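Local coordinates for SPCC18.06c protein (PDB 2P51) that removes the poly(A) tails of mRNAs as a metal-dependent 3'-exoribonuclease, serving as a catalytic subunit of the CCR4-NOT complex of fission yeast, at residues L126-I132 with P234-A238; F192-C197 with L266-Y270. The contacts are given in a common frame with arbitrary orientation. Where two conformers were deposited one is given. Residue numbers count along the deposited sequence, not the author numbering.

Contact 1 (L126-I132 with P234-A238)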
ATOM      1  N   LEU A 126       8.476  16.246  -3.629  1.00 15.36           N
ATOM      2  CA  LEU A 126       9.159  14.930  -3.558  1.00 15.06           C
ATOM      3  C   LEU A 126       8.593  13.986  -4.610  1.00 14.42           C
ATOM      4  O   LEU A 126       9.350  13.268  -5.282  1.00 17.82           O
ATOM      5  CB  LEU A 126       8.949  14.336  -2.183  1.00 17.33           C
ATOM      6  CG  LEU A 126       9.492  12.939  -1.876  1.00 17.55           C
ATOM      7  CD1 LEU A 126      11.017  12.850  -2.047  1.00 17.91           C
ATOM      8  CD2 LEU A 126       9.140  12.611  -0.419  1.00 20.33           C
ATOM      9  N   LEU A 127       7.258  13.998  -4.739  1.00 15.35           N
ATOM     10  CA  LEU A 127       6.660  13.089  -5.741  1.00 15.73           C
ATOM     11  C   LEU A 127       7.051  13.474  -7.159  1.00 16.49           C
ATOM     12  O   LEU A 127       7.286  12.656  -8.056  1.00 17.25           O
ATOM     13  CB  LEU A 127       5.130  13.069  -5.552  1.00 15.32           C
ATOM     14  CG  LEU A 127       4.687  12.297  -4.304  1.00 17.05           C
ATOM     15  CD1 LEU A 127       3.227  12.591  -3.940  1.00 20.91           C
ATOM     16  CD2 LEU A 127       4.887  10.764  -4.443  1.00 20.70           C
ATOM     17  N   THR A 128       7.087  14.785  -7.422  1.00 16.47           N
ATOM     18  CA  THR A 128       7.501  15.292  -8.714  1.00 17.43           C
ATOM     19  C   THR A 128       8.921  14.850  -9.042  1.00 17.37           C
ATOM     20  O   THR A 128       9.198  14.324 -10.141  1.00 20.57           O
ATOM     21  CB  THR A 128       7.401  16.824  -8.769  1.00 15.76           C
ATOM     22  OG1 THR A 128       6.025  17.171  -8.548  1.00 18.07           O
ATOM     23  CG2 THR A 128       7.777  17.375 -10.140  1.00 20.57           C
ATOM     24  N   LYS A 129       9.832  15.055  -8.100  1.00 17.93           N
ATOM     25  CA  LYS A 129      11.228  14.640  -8.326  1.00 18.30           C
ATOM     26  C   LYS A 129      11.308  13.127  -8.495  1.00 19.12           C
ATOM     27  O   LYS A 129      12.221  12.627  -9.175  1.00 22.62           O
ATOM     28  CB  LYS A 129      12.128  15.116  -7.186  1.00 18.42           C
ATOM     29  CG  LYS A 129      12.377  16.622  -7.225  1.00 20.30           C
ATOM     30  CD  LYS A 129      13.553  16.986  -6.330  1.00 23.32           C
ATOM     31  CE  LYS A 129      13.988  18.434  -6.416  1.00 25.82           C
ATOM     32  NZ  LYS A 129      13.207  19.331  -5.534  1.00 24.81           N
ATOM     33  N   SER A 130      10.382  12.389  -7.905  1.00 18.35           N
ATOM     34  CA  SER A 130      10.385  10.923  -7.947  1.00 19.38           C
ATOM     35  C   SER A 130       9.755  10.398  -9.222  1.00 17.23           C
ATOM     36  O   SER A 130       9.784   9.177  -9.433  1.00 20.34           O
ATOM     37  CB  SER A 130       9.671  10.360  -6.715  1.00 18.96           C
ATOM     38  OG  SER A 130      10.408  10.686  -5.554  1.00 18.36           O
ATOM     39  N   GLY A 131       9.192  11.304 -10.046  1.00 20.91           N
ATOM     40  CA  GLY A 131       8.658  10.928 -11.344  1.00 21.87           C
ATOM     41  C   GLY A 131       7.167  10.960 -11.583  1.00 21.45           C
ATOM     42  O   GLY A 131       6.622  10.607 -12.660  1.00 24.34           O
ATOM     43  N   ILE A 132       6.358  11.412 -10.623  1.00 20.09           N
ATOM     44  CA  ILE A 132       4.918  11.589 -10.837  1.00 20.18           C
ATOM     45  C   ILE A 132       4.648  12.647 -11.889  1.00 21.14           C
ATOM     46  O   ILE A 132       5.204  13.753 -11.837  1.00 23.03           O
ATOM     47  CB  ILE A 132       4.194  12.004  -9.530  1.00 20.72           C
ATOM     48  CG1 ILE A 132       4.321  10.956  -8.412  1.00 23.32           C
ATOM     49  CG2 ILE A 132       2.732  12.331  -9.781  1.00 22.45           C
ATOM     50  CD1 ILE A 132       3.733   9.624  -8.759  1.00 25.85           C
ATOM     51  N   PRO A 234      11.474   3.229  -9.837  1.00 20.15           N
ATOM     52  CA  PRO A 234      11.790   4.424  -9.058  1.00 19.97           C
ATOM     53  C   PRO A 234      11.389   4.362  -7.582  1.00 19.77           C
ATOM     54  O   PRO A 234      10.245   4.059  -7.270  1.00 20.15           O
ATOM     55  CB  PRO A 234      10.986   5.521  -9.778  1.00 22.81           C
ATOM     56  CG  PRO A 234       9.888   4.804 -10.501  1.00 24.54           C
ATOM     57  CD  PRO A 234      10.334   3.395 -10.764  1.00 22.98           C
ATOM     58  N   GLN A 235      12.319   4.672  -6.661  1.00 19.69           N
ATOM     59  CA  GLN A 235      11.969   4.844  -5.253  1.00 19.62           C
ATOM     60  C   GLN A 235      10.907   5.938  -5.111  1.00 19.38           C
ATOM     61  O   GLN A 235      10.868   6.965  -5.803  1.00 20.66           O
ATOM     62  CB  GLN A 235      13.234   5.174  -4.475  1.00 19.63           C
ATOM     63  CG  GLN A 235      13.083   5.326  -2.975  1.00 22.06           C
ATOM     64  CD  GLN A 235      14.396   5.301  -2.228  1.00 20.89           C
ATOM     65  OE1 GLN A 235      14.357   5.283  -0.984  1.00 23.11           O
ATOM     66  NE2 GLN A 235      15.559   5.325  -2.857  1.00 25.05           N
ATOM     67  N   HIS A 236       9.995   5.709  -4.154  1.00 21.59           N
ATOM     68  CA  HIS A 236       8.975   6.687  -3.823  1.00 21.23           C
ATOM     69  C   HIS A 236       7.974   6.766  -4.959  1.00 20.02           C
ATOM     70  O   HIS A 236       7.330   7.809  -5.118  1.00 22.34           O
ATOM     71  CB  HIS A 236       9.634   8.040  -3.452  1.00 23.35           C
ATOM     72  CG  HIS A 236       8.735   8.806  -2.545  1.00 25.13           C
ATOM     73  ND1 HIS A 236       8.934   8.827  -1.176  1.00 26.41           N
ATOM     74  CD2 HIS A 236       7.628   9.549  -2.800  1.00 27.77           C
ATOM     75  CE1 HIS A 236       7.977   9.560  -0.611  1.00 26.28           C
ATOM     76  NE2 HIS A 236       7.168  10.029  -1.579  1.00 27.52           N
ATOM     77  N   GLN A 237       7.806   5.658  -5.692  1.00 17.99           N
ATOM     78  CA  GLN A 237       6.640   5.452  -6.537  1.00 15.33           C
ATOM     79  C   GLN A 237       5.980   4.154  -6.061  1.00 12.37           C
ATOM     80  O   GLN A 237       6.736   3.229  -5.732  1.00 16.72           O
ATOM     81  CB  GLN A 237       6.915   5.443  -8.051  1.00 18.81           C
ATOM     82  CG  GLN A 237       7.203   6.905  -8.507  1.00 22.18           C
ATOM     83  CD  GLN A 237       6.857   7.136  -9.954  1.00 28.08           C
ATOM     84  OE1 GLN A 237       5.779   6.828 -10.452  1.00 34.75           O
ATOM     85  NE2 GLN A 237       7.798   7.678 -10.759  1.00 29.06           N
ATOM     86  N   ALA A 238       4.651   4.115  -5.995  1.00 12.92           N
ATOM     87  CA  ALA A 238       4.031   3.016  -5.224  1.00 12.98           C
ATOM     88  C   ALA A 238       4.252   1.662  -5.871  1.00 12.25           C
ATOM     89  O   ALA A 238       4.348   0.663  -5.151  1.00 13.29           O
ATOM     90  CB  ALA A 238       2.564   3.251  -4.990  1.00 13.79           C
TER
HETATM   91  O   HOH W   1      12.062   8.121  -7.916  0.83 21.01           O
HETATM   92  O   HOH W   2       8.600   8.294 -13.638  0.43 33.43           O
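In this DEDD-type nuclease, a type II beta turn from Pro234 to Gln237 leads into helix 238-257, which carries the metal ligand Asp241, and leans against the end of helix 121-129. That helix closes with a Schellman motif: Gly131, at positive phi, leaves the helical path while Ile132 N bonds back to Leu127 O (3.0 Å). Along the turn, Pro234 comes first and makes only a light touch, its CB 3.9 Å from Ser130 O. The CA-to-CB bond of Gln235 points sideways and its carboxamide takes no part, but its carbonyl does: a water donates to Gln235 O (2.7 Å) and to Ser130 O (2.9 Å), bridging the two backbones. His236, at positive phi in the turn, contributes the most buried area. Leu126 lies over one face of its imidazole in a CH-pi contact, Leu126 CG sitting 3.9 Å from the ring centroid, while Leu127 CD2 meets the ring edge at His236 CD2 (3.4 Å). The same histidine touches Glu53, a zinc- and magnesium-binding residue, and its side chain lies about 5 Å from a bound magnesium, so the contact borders the metal site. Gln237, the N-cap residue of helix 238-257, makes the direct polar link: its side-chain amide donates to Ser130 O, where the chain leaves the helix through Gly131. Gln87 bonds to Gln237 OE1, fixing the amide's other end. A CB on Gly131 would clash with this amide, whose NE2 lies 2.8 Å from Ser130 O and donates to a second water at 3.1 Å.

Contact 2 (F192-C197 with L266-Y270)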
ATOM      1  N   PHE A 192     -11.724   1.013  13.294  1.00 19.26           N
ATOM      2  CA  PHE A 192     -10.968   0.947  12.053  1.00 17.57           C
ATOM      3  C   PHE A 192     -10.382  -0.440  11.904  1.00 17.84           C
ATOM      4  O   PHE A 192     -10.500  -1.037  10.821  1.00 17.32           O
ATOM      5  CB  PHE A 192      -9.879   2.001  12.117  1.00 19.00           C
ATOM      6  CG  PHE A 192      -8.816   1.909  11.055  1.00 17.72           C
ATOM      7  CD1 PHE A 192      -9.100   2.479   9.817  1.00 20.26           C
ATOM      8  CD2 PHE A 192      -7.593   1.310  11.268  1.00 18.87           C
ATOM      9  CE1 PHE A 192      -8.153   2.431   8.801  1.00 19.65           C
ATOM     10  CE2 PHE A 192      -6.680   1.245  10.243  1.00 17.83           C
ATOM     11  CZ  PHE A 192      -6.931   1.791   8.998  1.00 18.45           C
ATOM     12  N   TYR A 193      -9.738  -0.943  12.974  1.00 17.37           N
ATOM     13  CA  TYR A 193      -9.087  -2.231  12.933  1.00 17.54           C
ATOM     14  C   TYR A 193     -10.082  -3.336  12.626  1.00 16.45           C
ATOM     15  O   TYR A 193      -9.807  -4.265  11.840  1.00 18.08           O
ATOM     16  CB  TYR A 193      -8.426  -2.470  14.298  1.00 18.90           C
ATOM     17  CG  TYR A 193      -7.613  -3.750  14.311  1.00 21.08           C
ATOM     18  CD1 TYR A 193      -6.368  -3.837  13.671  1.00 22.22           C
ATOM     19  CD2 TYR A 193      -8.123  -4.861  14.978  1.00 21.42           C
ATOM     20  CE1 TYR A 193      -5.650  -5.011  13.698  1.00 21.44           C
ATOM     21  CE2 TYR A 193      -7.396  -6.034  14.990  1.00 22.58           C
ATOM     22  CZ  TYR A 193      -6.181  -6.105  14.352  1.00 20.93           C
ATOM     23  OH  TYR A 193      -5.475  -7.291  14.405  1.00 23.93           O
ATOM     24  N   LYS A 194     -11.252  -3.295  13.240  1.00 18.92           N
ATOM     25  CA  LYS A 194     -12.248  -4.336  13.006  1.00 20.51           C
ATOM     26  C   LYS A 194     -12.661  -4.425  11.548  1.00 21.62           C
ATOM     27  O   LYS A 194     -12.761  -5.490  10.930  1.00 21.28           O
ATOM     28  CB  LYS A 194     -13.478  -4.012  13.857  1.00 23.91           C
ATOM     29  CG  LYS A 194     -14.667  -4.899  13.672  1.00 30.30           C
ATOM     30  CD  LYS A 194     -15.509  -4.648  14.964  1.00 35.51           C
ATOM     31  CE  LYS A 194     -14.505  -4.072  15.980  1.00 42.72           C
ATOM     32  NZ  LYS A 194     -13.681  -5.129  16.629  1.00 68.43           N
ATOM     33  N   ILE A 195     -12.939  -3.260  10.956  1.00 19.93           N
ATOM     34  CA  ILE A 195     -13.387  -3.267   9.553  1.00 19.09           C
ATOM     35  C   ILE A 195     -12.222  -3.593   8.666  1.00 18.39           C
ATOM     36  O   ILE A 195     -12.360  -4.331   7.683  1.00 18.31           O
ATOM     37  CB  ILE A 195     -13.937  -1.848   9.262  0.66 20.15           C
ATOM     38  CG1 ILE A 195     -15.192  -1.574  10.096  0.66 18.92           C
ATOM     39  CG2 ILE A 195     -14.134  -1.637   7.786  0.66 23.05           C
ATOM     40  CD1 ILE A 195     -15.819  -0.215  10.014  0.66 23.38           C
ATOM     41  N   LEU A 196     -11.037  -3.082   9.030  1.00 17.18           N
ATOM     42  CA  LEU A 196      -9.881  -3.414   8.187  1.00 16.87           C
ATOM     43  C   LEU A 196      -9.667  -4.916   8.120  1.00 16.61           C
ATOM     44  O   LEU A 196      -9.393  -5.385   7.012  1.00 17.81           O
ATOM     45  CB  LEU A 196      -8.575  -2.821   8.700  1.00 21.60           C
ATOM     46  CG  LEU A 196      -7.431  -2.751   7.701  1.00 21.84           C
ATOM     47  CD1 LEU A 196      -7.742  -1.777   6.541  1.00 26.22           C
ATOM     48  CD2 LEU A 196      -6.171  -2.320   8.408  1.00 20.90           C
ATOM     49  N   CYS A 197      -9.788  -5.612   9.235  1.00 16.36           N
ATOM     50  CA  CYS A 197      -9.513  -7.065   9.226  1.00 18.36           C
ATOM     51  C   CYS A 197     -10.605  -7.865   8.543  1.00 16.64           C
ATOM     52  O   CYS A 197     -10.479  -9.037   8.209  1.00 18.79           O
ATOM     53  CB  CYS A 197      -9.243  -7.548  10.671  1.00 22.32           C
ATOM     54  SG  CYS A 197      -7.633  -6.879  11.254  1.00 30.80           S
ATOM     55  N   LEU A 266       0.367 -11.919  12.517  1.00 18.25           N
ATOM     56  CA  LEU A 266      -0.793 -11.627  11.695  1.00 19.14           C
ATOM     57  C   LEU A 266      -1.610 -10.412  12.183  1.00 18.20           C
ATOM     58  O   LEU A 266      -1.987 -10.268  13.341  1.00 19.60           O
ATOM     59  CB  LEU A 266      -1.713 -12.859  11.713  1.00 21.92           C
ATOM     60  CG  LEU A 266      -2.639 -13.137  10.547  1.00 31.84           C
ATOM     61  CD1 LEU A 266      -1.947 -13.256   9.189  1.00 32.62           C
ATOM     62  CD2 LEU A 266      -3.421 -14.431  10.819  1.00 47.18           C
ATOM     63  N   ASN A 267      -1.924  -9.551  11.215  1.00 16.04           N
ATOM     64  CA  ASN A 267      -2.801  -8.391  11.379  1.00 16.84           C
ATOM     65  C   ASN A 267      -2.292  -7.446  12.454  1.00 14.77           C
ATOM     66  O   ASN A 267      -3.116  -6.819  13.143  1.00 22.37           O
ATOM     67  CB  ASN A 267      -4.250  -8.835  11.648  1.00 16.07           C
ATOM     68  CG  ASN A 267      -4.750  -9.735  10.526  1.00 16.89           C
ATOM     69  OD1 ASN A 267      -4.121  -9.966   9.495  1.00 20.66           O
ATOM     70  ND2 ASN A 267      -5.911 -10.299  10.732  1.00 21.49           N
ATOM     71  N   GLN A 268      -0.994  -7.297  12.618  1.00 15.32           N
ATOM     72  CA  GLN A 268      -0.516  -6.301  13.577  1.00 15.94           C
ATOM     73  C   GLN A 268       0.057  -5.119  12.789  1.00 16.38           C
ATOM     74  O   GLN A 268       1.009  -5.306  12.026  1.00 19.40           O
ATOM     75  CB  GLN A 268       0.572  -6.844  14.509  1.00 18.67           C
ATOM     76  CG  GLN A 268       0.188  -8.128  15.270  1.00 22.29           C
ATOM     77  CD  GLN A 268      -1.011  -7.855  16.141  1.00 27.02           C
ATOM     78  OE1 GLN A 268      -0.968  -6.902  16.905  1.00 35.79           O
ATOM     79  NE2 GLN A 268      -2.092  -8.656  16.030  1.00 35.55           N
ATOM     80  N   LEU A 269      -0.489  -3.921  12.969  1.00 17.31           N
ATOM     81  CA  LEU A 269       0.014  -2.787  12.201  1.00 15.25           C
ATOM     82  C   LEU A 269       1.046  -2.026  13.001  1.00 15.07           C
ATOM     83  O   LEU A 269       0.824  -1.792  14.204  1.00 19.50           O
ATOM     84  CB  LEU A 269      -1.141  -1.850  11.831  1.00 18.41           C
ATOM     85  CG  LEU A 269      -2.301  -2.433  11.028  1.00 24.48           C
ATOM     86  CD1 LEU A 269      -3.171  -1.281  10.556  1.00 33.39           C
ATOM     87  CD2 LEU A 269      -1.757  -3.237   9.875  1.00 26.55           C
ATOM     88  N   TYR A 270       2.170  -1.630  12.408  1.00 15.98           N
ATOM     89  CA  TYR A 270       3.163  -0.881  13.173  1.00 13.87           C
ATOM     90  C   TYR A 270       2.613   0.416  13.722  1.00 15.68           C
ATOM     91  O   TYR A 270       1.982   1.197  13.046  1.00 17.45           O
ATOM     92  CB  TYR A 270       4.366  -0.572  12.268  1.00 15.03           C
ATOM     93  CG  TYR A 270       5.437   0.164  13.057  1.00 16.84           C
ATOM     94  CD1 TYR A 270       6.160  -0.535  14.017  1.00 16.50           C
ATOM     95  CD2 TYR A 270       5.693   1.511  12.821  1.00 17.13           C
ATOM     96  CE1 TYR A 270       7.140   0.142  14.726  1.00 18.91           C
ATOM     97  CE2 TYR A 270       6.663   2.182  13.519  1.00 17.89           C
ATOM     98  CZ  TYR A 270       7.372   1.495  14.484  1.00 19.15           C
ATOM     99  OH  TYR A 270       8.356   2.137  15.197  1.00 23.08           O
TER
HETATM  100  O   HOH W   3      -6.905  -9.862  13.511  0.73 41.19           O
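Tyr193, Asn267 and Leu269 account for most of the surface covered where helix 189-199 meets the extended C-terminal tail of the model. Tyr193 reaches across from the helix with a t rotamer, and its hydroxyl donates a hydrogen bond to the backbone carbonyl of Asn267, OH to O 2.7 Å, with the acceptor near the plane of the ring. The same hydroxyl accepts from a water, 3.1 Å from Tyr193 OH, which in turn accepts from Asn267 ND2 at 3.0 Å, so main chain and side chain of one asparagine are both tied to one tyrosine.

Asn267 has backbone angles of 58/34, a left-handed conformation that kinks the otherwise extended tail. Its CB points at the helix, and its ND2 lies 3.9 Å from Cys197 SG; the amide is held further by Asn203 N at OD1 and Pro201 O at ND2. Two residues on, Leu269 supplies the apolar half of the contact: its CD1 packs 3.8 Å from Leu196 CD2 and 4.3 Å from Phe192 CE2, at the edge of the phenylalanine ring.

This greasy patch continues into helix 170-181, where Phe173 touches both Leu196 and Leu269, while backbone bonding between Asn267 and Asn203 ties the tail to the outermost strand 203-205, leaving it clasped between that strand and helix 189-199.

Overall arrangement
Contacts 1 and 2 lie on opposite sides of the chain's centre, their own centres 28 Å apart and their nearest atoms about 16 Å apart. Their segments alternate along the sequence, 126-132, 192-197, 234-238, 266-270, so the chain visits the two contacts in turn. Helix 238-257 joins them: it starts in contact 1 and ends before the tail used in contact 2. Both belong to the RNase H-like DEDD nuclease fold with its mixed six-stranded sheet: His236 touches Glu53 on strand 47-53, beside the two-metal site, whereas contact 2 stands farther back, the side chain of Leu269 about 11 Å from a bound magnesium, and joins the tail to helix 189-199 beside edge strand 203-205.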